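VIN1 (Oscarella pearsei, PDB 6BFI) binds actin filaments and may play a role in cell-cell adhesion, as a sponge member of the vinculin/alpha-catenin family. Local coordinates at residues Leu182-His187 with Thr252-Glu257; Ala188-Ser193 with Ile245-Gln250. One frame throughout, in Å; residues are numbered along the deposited sequence.

Contact 1. Residues Leu182-His187 with Thr252-Glu257; sequences LTNLAH and TTTFEE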
ATOM      1  N   LEU A 182       5.764  -4.114 -18.490  1.00 54.25           N
ATOM      2  CA  LEU A 182       4.814  -4.902 -17.719  1.00 54.31           C
ATOM      3  C   LEU A 182       3.485  -4.169 -17.576  1.00 56.00           C
ATOM      4  O   LEU A 182       3.438  -2.940 -17.472  1.00 56.25           O
ATOM      5  CB  LEU A 182       5.391  -5.227 -16.341  1.00 55.62           C
ATOM      6  CG  LEU A 182       6.671  -6.071 -16.327  1.00 50.72           C
ATOM      7  CD1 LEU A 182       7.118  -6.357 -14.899  1.00 48.89           C
ATOM      8  CD2 LEU A 182       6.477  -7.367 -17.102  1.00 52.09           C
ATOM      9  N   THR A 183       2.396  -4.938 -17.587  1.00 63.05           N
ATOM     10  CA  THR A 183       1.059  -4.385 -17.412  1.00 64.25           C
ATOM     11  C   THR A 183       0.665  -4.245 -15.952  1.00 65.80           C
ATOM     12  O   THR A 183      -0.291  -3.523 -15.649  1.00 61.01           O
ATOM     13  CB  THR A 183       0.023  -5.259 -18.127  1.00 62.29           C
ATOM     14  OG1 THR A 183       0.170  -6.620 -17.697  1.00 61.83           O
ATOM     15  CG2 THR A 183       0.202  -5.182 -19.633  1.00 63.52           C
ATOM     16  N   ASN A 184       1.371  -4.920 -15.051  1.00 66.44           N
ATOM     17  CA  ASN A 184       1.111  -4.836 -13.622  1.00 66.06           C
ATOM     18  C   ASN A 184       2.006  -3.762 -13.014  1.00 65.86           C
ATOM     19  O   ASN A 184       3.234  -3.902 -13.010  1.00 69.64           O
ATOM     20  CB  ASN A 184       1.367  -6.188 -12.958  1.00 66.62           C
ATOM     21  CG  ASN A 184       0.809  -6.270 -11.555  1.00 68.72           C
ATOM     22  OD1 ASN A 184       0.824  -5.291 -10.805  1.00 70.19           O
ATOM     23  ND2 ASN A 184       0.313  -7.439 -11.190  1.00 70.71           N
ATOM     24  N   LEU A 185       1.392  -2.693 -12.505  1.00 69.52           N
ATOM     25  CA  LEU A 185       2.168  -1.602 -11.925  1.00 66.88           C
ATOM     26  C   LEU A 185       2.925  -2.044 -10.680  1.00 63.55           C
ATOM     27  O   LEU A 185       4.016  -1.527 -10.407  1.00 66.65           O
ATOM     28  CB  LEU A 185       1.251  -0.424 -11.594  1.00 73.13           C
ATOM     29  CG  LEU A 185       0.665   0.347 -12.777  1.00 77.98           C
ATOM     30  CD1 LEU A 185      -0.367   1.357 -12.296  1.00 79.78           C
ATOM     31  CD2 LEU A 185       1.768   1.041 -13.564  1.00 77.36           C
ATOM     32  N   ALA A 186       2.371  -2.989  -9.918  1.00 62.82           N
ATOM     33  CA  ALA A 186       3.036  -3.443  -8.701  1.00 62.26           C
ATOM     34  C   ALA A 186       4.360  -4.127  -9.017  1.00 57.50           C
ATOM     35  O   ALA A 186       5.370  -3.879  -8.346  1.00 59.92           O
ATOM     36  CB  ALA A 186       2.114  -4.379  -7.920  1.00 61.66           C
ATOM     37  N   HIS A 187       4.377  -4.985 -10.040  1.00 55.43           N
ATOM     38  CA  HIS A 187       5.616  -5.649 -10.433  1.00 56.05           C
ATOM     39  C   HIS A 187       6.665  -4.635 -10.869  1.00 57.07           C
ATOM     40  O   HIS A 187       7.836  -4.723 -10.475  1.00 53.79           O
ATOM     41  CB  HIS A 187       5.337  -6.651 -11.553  1.00 56.70           C
ATOM     42  CG  HIS A 187       4.431  -7.768 -11.147  1.00 59.71           C
ATOM     43  ND1 HIS A 187       4.217  -8.111  -9.829  1.00 62.48           N
ATOM     44  CD2 HIS A 187       3.681  -8.621 -11.883  1.00 62.77           C
ATOM     45  CE1 HIS A 187       3.377  -9.128  -9.771  1.00 64.68           C
ATOM     46  NE2 HIS A 187       3.035  -9.456 -11.004  1.00 66.21           N
ATOM     47  N   THR A 252       4.338 -14.186 -14.175  1.00 73.38           N
ATOM     48  CA  THR A 252       3.480 -14.008 -15.341  1.00 80.08           C
ATOM     49  C   THR A 252       2.011 -13.944 -14.935  1.00 84.58           C
ATOM     50  O   THR A 252       1.128 -14.323 -15.706  1.00 87.87           O
ATOM     51  CB  THR A 252       3.703 -15.125 -16.360  1.00 79.24           C
ATOM     52  OG1 THR A 252       3.360 -16.389 -15.775  1.00 81.61           O
ATOM     53  CG2 THR A 252       5.157 -15.158 -16.809  1.00 75.77           C
ATOM     54  N   THR A 253       1.739 -13.466 -13.723  1.00 86.62           N
ATOM     55  CA  THR A 253       0.399 -13.481 -13.158  1.00 95.18           C
ATOM     56  C   THR A 253       0.032 -12.106 -12.619  1.00 94.24           C
ATOM     57  O   THR A 253       0.898 -11.322 -12.222  1.00 93.84           O
ATOM     58  CB  THR A 253       0.277 -14.514 -12.027  1.00101.96           C
ATOM     59  OG1 THR A 253       1.298 -14.273 -11.049  1.00100.27           O
ATOM     60  CG2 THR A 253       0.419 -15.927 -12.572  1.00106.59           C
ATOM     61  N   THR A 254      -1.270 -11.826 -12.608  1.00 93.05           N
ATOM     62  CA  THR A 254      -1.776 -10.621 -11.965  1.00 91.08           C
ATOM     63  C   THR A 254      -1.584 -10.734 -10.457  1.00 91.32           C
ATOM     64  O   THR A 254      -1.989 -11.725  -9.842  1.00 94.32           O
ATOM     65  CB  THR A 254      -3.253 -10.413 -12.304  1.00 90.32           C
ATOM     66  OG1 THR A 254      -3.413 -10.306 -13.725  1.00 70.17           O
ATOM     67  CG2 THR A 254      -3.780  -9.146 -11.644  1.00 87.12           C
ATOM     68  N   PHE A 255      -0.959  -9.713  -9.865  1.00 91.96           N
ATOM     69  CA  PHE A 255      -0.597  -9.775  -8.451  1.00 94.68           C
ATOM     70  C   PHE A 255      -1.829  -9.818  -7.557  1.00 96.10           C
ATOM     71  O   PHE A 255      -1.866 -10.570  -6.576  1.00 96.85           O
ATOM     72  CB  PHE A 255       0.282  -8.576  -8.090  1.00 98.61           C
ATOM     73  CG  PHE A 255       0.879  -8.649  -6.713  1.00103.85           C
ATOM     74  CD1 PHE A 255       1.138  -9.872  -6.114  1.00106.42           C
ATOM     75  CD2 PHE A 255       1.178  -7.490  -6.015  1.00104.70           C
ATOM     76  CE1 PHE A 255       1.686  -9.936  -4.846  1.00107.03           C
ATOM     77  CE2 PHE A 255       1.727  -7.548  -4.747  1.00105.47           C
ATOM     78  CZ  PHE A 255       1.981  -8.773  -4.163  1.00106.09           C
ATOM     79  N   GLU A 256      -2.851  -9.030  -7.885  1.00 98.27           N
ATOM     80  CA  GLU A 256      -4.006  -8.861  -7.010  1.00102.77           C
ATOM     81  C   GLU A 256      -4.985 -10.026  -7.121  1.00106.97           C
ATOM     82  O   GLU A 256      -6.183  -9.862  -6.868  1.00107.70           O
ATOM     83  CB  GLU A 256      -4.711  -7.537  -7.321  1.00102.85           C
ATOM     84  CG  GLU A 256      -3.901  -6.284  -6.970  1.00100.07           C
ATOM     85  CD  GLU A 256      -2.760  -6.006  -7.941  1.00 96.23           C
ATOM     86  OE1 GLU A 256      -2.596  -6.768  -8.917  1.00 96.02           O
ATOM     87  OE2 GLU A 256      -2.026  -5.020  -7.725  1.00 93.94           O
ATOM     88  N   GLU A 257      -4.486 -11.201  -7.498  1.00109.68           N
ATOM     89  CA  GLU A 257      -5.263 -12.435  -7.538  1.00114.92           C
ATOM     90  C   GLU A 257      -4.474 -13.573  -6.908  1.00120.49           C
ATOM     91  O   GLU A 257      -4.530 -14.720  -7.359  1.00122.36           O
ATOM     92  CB  GLU A 257      -5.669 -12.786  -8.968  1.00113.20           C
ATOM     93  CG  GLU A 257      -6.538 -11.740  -9.648  1.00112.51           C
ATOM     94  CD  GLU A 257      -6.976 -12.157 -11.039  1.00112.63           C
ATOM     95  OE1 GLU A 257      -7.042 -13.375 -11.307  1.00114.97           O
ATOM     96  OE2 GLU A 257      -7.251 -11.263 -11.867  1.00111.43           O
TER
HETATM   97  O   HOH W   1      -0.986  -3.347  -9.921  1.00 66.05           O
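H187 and T253 make the direct hydrogen bond between these two segments: NE2 of H187 donates to the backbone O of T253 at 3.1 Å. The bond is nearly straight (163° at the hydrogen), lies in the imidazole plane and meets the carbonyl almost head-on. The donor role fixes a proton on NE2. The CA-CB bond of H187 points to one side of the loop, but the far end of the ring comes closer to it; CE1 also touches CB of F255 at 3.6 Å. The H187 and F255 rings themselves are only loosely paired, centroids 5.8 Å apart and planes inclined at 44°.

N184 plays two parts. Its CG is anti to the backbone N (chi1 -166°), and the amide turns OD1 back to accept from A186 N at 2.9 Å, an N-cap bond at the start of helix 185-215. The same OD1 accepts from a water that also donates to OE2 of E256, so the cap is linked to the loop through solvent. ND2 lies 2.9 Å from F255 N, donor beside donor and so not a hydrogen bond, and near CB of F255; it also sits over one face of the H187 ring, displaced toward its rim. The bent E256 side chain folds its carboxylate back toward N184 and A186. Beside it, CB of A186 packs on CD2 of F255 at 3.8 Å; the outer end of the phenyl ring leads away.

The contact thus joins the capped start of helix 185-215 to the loop that follows helix 224-249. T254 OG1 is hydrogen-bonded to Q769, E256 touches N802 of helix 786-817, and T183 touches K8 and E11 of helix 8-32.

Contact 2. Residues Ala188-Ser193 with Ile245-Gln250; sequences AQMLKS and IIRVLQ
L191 and V248 form the centre of this helix-helix contact, their side chains sliding past each other in opposite directions. CG of L191 lies 3.8 Å from CG1 of V248, and its CD2 comes equally near to CB and CG1 of that valine. V248 faces the partner helix with both branches: CG1, anti to the backbone N (chi1 180°), meets the leucine, whereas CG2 meets M190, 4.1 Å from its CB and slightly farther from its SD. One valine is therefore shared between two successive residues of the opposing helix.

L191 starts out obliquely, but its CD2 swings inward, ending 4.0 Å from the backbone O of I245 and close to the side chains of I245 and L249. These are dispersive contacts, and that carbonyl is already engaged by L249 N within its own helix. M190 extends the apolar strip toward the solvent side. Its chain turns at chi3 (79°), placing CE in the plane of the R247 guanidinium, at its edge, 3.6 Å from NH2. The methyl thus meets the rim of the charged group, while R247 NH2 is held by a salt bridge to E244, three residues earlier in the same helix.

Farther out, I245 also packs on V175 and L249 on R178, both of helix 154-178; L249 reaches M134 of helix 102-145 as well. L191 is backed by H179 and L182 from the connection that precedes its helix.

The two segments run antiparallel, with axes 9.6 Å apart at closest approach and inclined at 158°. Buried aliphatic side chains inside and a methionine-arginine margin outside are in keeping with neighbouring antiparallel helices of the helical bundles from which vinculin-family proteins are built.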
ATOM      1  N   ALA A 188       6.258  -3.660 -11.686  1.00 60.35           N
ATOM      2  CA  ALA A 188       7.186  -2.617 -12.109  1.00 58.98           C
ATOM      3  C   ALA A 188       7.735  -1.857 -10.909  1.00 60.41           C
ATOM      4  O   ALA A 188       8.925  -1.518 -10.869  1.00 57.38           O
ATOM      5  CB  ALA A 188       6.495  -1.664 -13.083  1.00 55.25           C
ATOM      6  N   GLN A 189       6.886  -1.601  -9.911  1.00 59.38           N
ATOM      7  CA  GLN A 189       7.340  -0.880  -8.726  1.00 59.86           C
ATOM      8  C   GLN A 189       8.336  -1.707  -7.920  1.00 53.19           C
ATOM      9  O   GLN A 189       9.310  -1.162  -7.386  1.00 51.66           O
ATOM     10  CB  GLN A 189       6.146  -0.484  -7.861  1.00 64.57           C
ATOM     11  CG  GLN A 189       6.520   0.432  -6.712  1.00 67.78           C
ATOM     12  CD  GLN A 189       7.246   1.678  -7.185  1.00 72.89           C
ATOM     13  OE1 GLN A 189       6.717   2.455  -7.980  1.00 77.82           O
ATOM     14  NE2 GLN A 189       8.472   1.867  -6.706  1.00 75.20           N
ATOM     15  N   MET A 190       8.109  -3.019  -7.813  1.00 52.06           N
ATOM     16  CA  MET A 190       9.073  -3.870  -7.122  1.00 56.42           C
ATOM     17  C   MET A 190      10.412  -3.882  -7.852  1.00 59.94           C
ATOM     18  O   MET A 190      11.474  -3.753  -7.225  1.00 61.90           O
ATOM     19  CB  MET A 190       8.518  -5.287  -6.978  1.00 61.52           C
ATOM     20  CG  MET A 190       7.188  -5.351  -6.235  1.00 69.08           C
ATOM     21  SD  MET A 190       6.528  -7.022  -6.041  1.00 78.23           S
ATOM     22  CE  MET A 190       7.513  -7.609  -4.666  1.00 77.64           C
ATOM     23  N   LEU A 191      10.381  -4.014  -9.182  1.00 56.73           N
ATOM     24  CA  LEU A 191      11.621  -3.982  -9.952  1.00 53.98           C
ATOM     25  C   LEU A 191      12.364  -2.667  -9.741  1.00 53.26           C
ATOM     26  O   LEU A 191      13.567  -2.662  -9.458  1.00 56.65           O
ATOM     27  CB  LEU A 191      11.326  -4.212 -11.435  1.00 48.86           C
ATOM     28  CG  LEU A 191      10.834  -5.619 -11.782  1.00 45.86           C
ATOM     29  CD1 LEU A 191      10.437  -5.726 -13.245  1.00 46.60           C
ATOM     30  CD2 LEU A 191      11.898  -6.651 -11.435  1.00 45.92           C
ATOM     31  N   LYS A 192      11.656  -1.539  -9.858  1.00 52.16           N
ATOM     32  CA  LYS A 192      12.300  -0.241  -9.669  1.00 59.00           C
ATOM     33  C   LYS A 192      12.886  -0.107  -8.267  1.00 60.70           C
ATOM     34  O   LYS A 192      13.990   0.428  -8.095  1.00 63.09           O
ATOM     35  CB  LYS A 192      11.305   0.887  -9.941  1.00 60.68           C
ATOM     36  CG  LYS A 192      10.907   1.030 -11.401  1.00 66.62           C
ATOM     37  CD  LYS A 192       9.971   2.210 -11.611  1.00 70.58           C
ATOM     38  CE  LYS A 192       8.661   2.021 -10.863  1.00 72.94           C
ATOM     39  NZ  LYS A 192       7.724   3.164 -11.071  1.00 75.13           N
ATOM     40  N   SER A 193      12.168  -0.596  -7.253  1.00 57.97           N
ATOM     41  CA  SER A 193      12.647  -0.470  -5.880  1.00 58.62           C
ATOM     42  C   SER A 193      13.923  -1.278  -5.663  1.00 57.46           C
ATOM     43  O   SER A 193      14.893  -0.782  -5.074  1.00 56.29           O
ATOM     44  CB  SER A 193      11.557  -0.907  -4.901  1.00 61.87           C
ATOM     45  OG  SER A 193      11.168  -2.248  -5.137  1.00 67.70           O
ATOM     46  N   ILE A 245      14.567  -9.453  -7.630  1.00 47.14           N
ATOM     47  CA  ILE A 245      14.491  -9.070  -9.039  1.00 46.15           C
ATOM     48  C   ILE A 245      14.255 -10.298  -9.907  1.00 46.29           C
ATOM     49  O   ILE A 245      13.426 -10.279 -10.824  1.00 49.12           O
ATOM     50  CB  ILE A 245      15.762  -8.314  -9.467  1.00 47.22           C
ATOM     51  CG1 ILE A 245      15.682  -6.848  -9.050  1.00 49.72           C
ATOM     52  CG2 ILE A 245      15.967  -8.411 -10.971  1.00 46.54           C
ATOM     53  CD1 ILE A 245      16.920  -6.049  -9.390  1.00 52.88           C
ATOM     54  N   ILE A 246      14.972 -11.388  -9.625  1.00 45.21           N
ATOM     55  CA  ILE A 246      14.805 -12.609 -10.408  1.00 50.22           C
ATOM     56  C   ILE A 246      13.399 -13.167 -10.232  1.00 54.93           C
ATOM     57  O   ILE A 246      12.788 -13.659 -11.189  1.00 60.28           O
ATOM     58  CB  ILE A 246      15.883 -13.642 -10.024  1.00 51.81           C
ATOM     59  CG1 ILE A 246      17.267 -13.131 -10.424  1.00 46.87           C
ATOM     60  CG2 ILE A 246      15.605 -14.988 -10.681  1.00 48.37           C
ATOM     61  CD1 ILE A 246      18.406 -14.023  -9.973  1.00 47.71           C
ATOM     62  N   ARG A 247      12.858 -13.091  -9.013  1.00 55.11           N
ATOM     63  CA  ARG A 247      11.529 -13.638  -8.761  1.00 58.62           C
ATOM     64  C   ARG A 247      10.454 -12.835  -9.485  1.00 59.16           C
ATOM     65  O   ARG A 247       9.558 -13.406 -10.118  1.00 59.79           O
ATOM     66  CB  ARG A 247      11.251 -13.675  -7.258  1.00 59.01           C
ATOM     67  CG  ARG A 247      10.000 -14.457  -6.896  1.00 60.66           C
ATOM     68  CD  ARG A 247       9.631 -14.282  -5.432  1.00 61.64           C
ATOM     69  NE  ARG A 247       9.196 -12.919  -5.143  1.00 62.82           N
ATOM     70  CZ  ARG A 247       7.942 -12.491  -5.273  1.00 62.59           C
ATOM     71  NH1 ARG A 247       6.994 -13.321  -5.690  1.00 62.57           N
ATOM     72  NH2 ARG A 247       7.637 -11.232  -4.988  1.00 59.25           N
ATOM     73  N   VAL A 248      10.525 -11.505  -9.399  1.00 58.99           N
ATOM     74  CA  VAL A 248       9.529 -10.659 -10.049  1.00 58.45           C
ATOM     75  C   VAL A 248       9.658 -10.738 -11.563  1.00 56.23           C
ATOM     76  O   VAL A 248       8.653 -10.666 -12.283  1.00 47.77           O
ATOM     77  CB  VAL A 248       9.657  -9.211  -9.540  1.00 54.64           C
ATOM     78  CG1 VAL A 248       8.624  -8.314 -10.204  1.00 55.70           C
ATOM     79  CG2 VAL A 248       9.506  -9.169  -8.026  1.00 53.21           C
ATOM     80  N   LEU A 249      10.885 -10.892 -12.070  1.00 45.97           N
ATOM     81  CA  LEU A 249      11.092 -11.049 -13.506  1.00 47.66           C
ATOM     82  C   LEU A 249      10.334 -12.248 -14.059  1.00 49.37           C
ATOM     83  O   LEU A 249       9.888 -12.221 -15.211  1.00 50.73           O
ATOM     84  CB  LEU A 249      12.587 -11.191 -13.811  1.00 51.84           C
ATOM     85  CG  LEU A 249      13.379  -9.918 -14.109  1.00 52.48           C
ATOM     86  CD1 LEU A 249      14.872 -10.212 -14.190  1.00 51.36           C
ATOM     87  CD2 LEU A 249      12.893  -9.293 -15.401  1.00 53.52           C
ATOM     88  N   GLN A 250      10.169 -13.298 -13.257  1.00 50.12           N
ATOM     89  CA  GLN A 250       9.568 -14.544 -13.707  1.00 61.57           C
ATOM     90  C   GLN A 250       8.078 -14.641 -13.404  1.00 64.27           C
ATOM     91  O   GLN A 250       7.462 -15.664 -13.720  1.00 61.67           O
ATOM     92  CB  GLN A 250      10.303 -15.732 -13.080  1.00 67.07           C
ATOM     93  CG  GLN A 250      11.756 -15.856 -13.520  1.00 68.36           C
ATOM     94  CD  GLN A 250      12.494 -16.973 -12.807  1.00 74.37           C
ATOM     95  OE1 GLN A 250      12.214 -17.273 -11.647  1.00 77.56           O
ATOM     96  NE2 GLN A 250      13.441 -17.597 -13.502  1.00 75.80           N
TER

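How the contacts relate
From the N terminus, the chain passes through L182-H187, where helix 185-215 begins, and on into A188-S193, then returns along helix 224-249 through I245-Q250 to T252-E257. Contact 2 closes the inner loop, 51 residues that are mostly helical, and is nested within the slightly longer loop closed by contact 1. Their centres are about 10 Å apart, and they touch: H187 O packs on CG1 of V248 at 3.7 Å, and CD1 of L182 meets CD1 of L191. Contact 2 joins the bodies of the antiparallel pair; contact 1 joins the start of helix 185-215 to the loop that leaves helix 224-249, near helices 8-32 and 786-817.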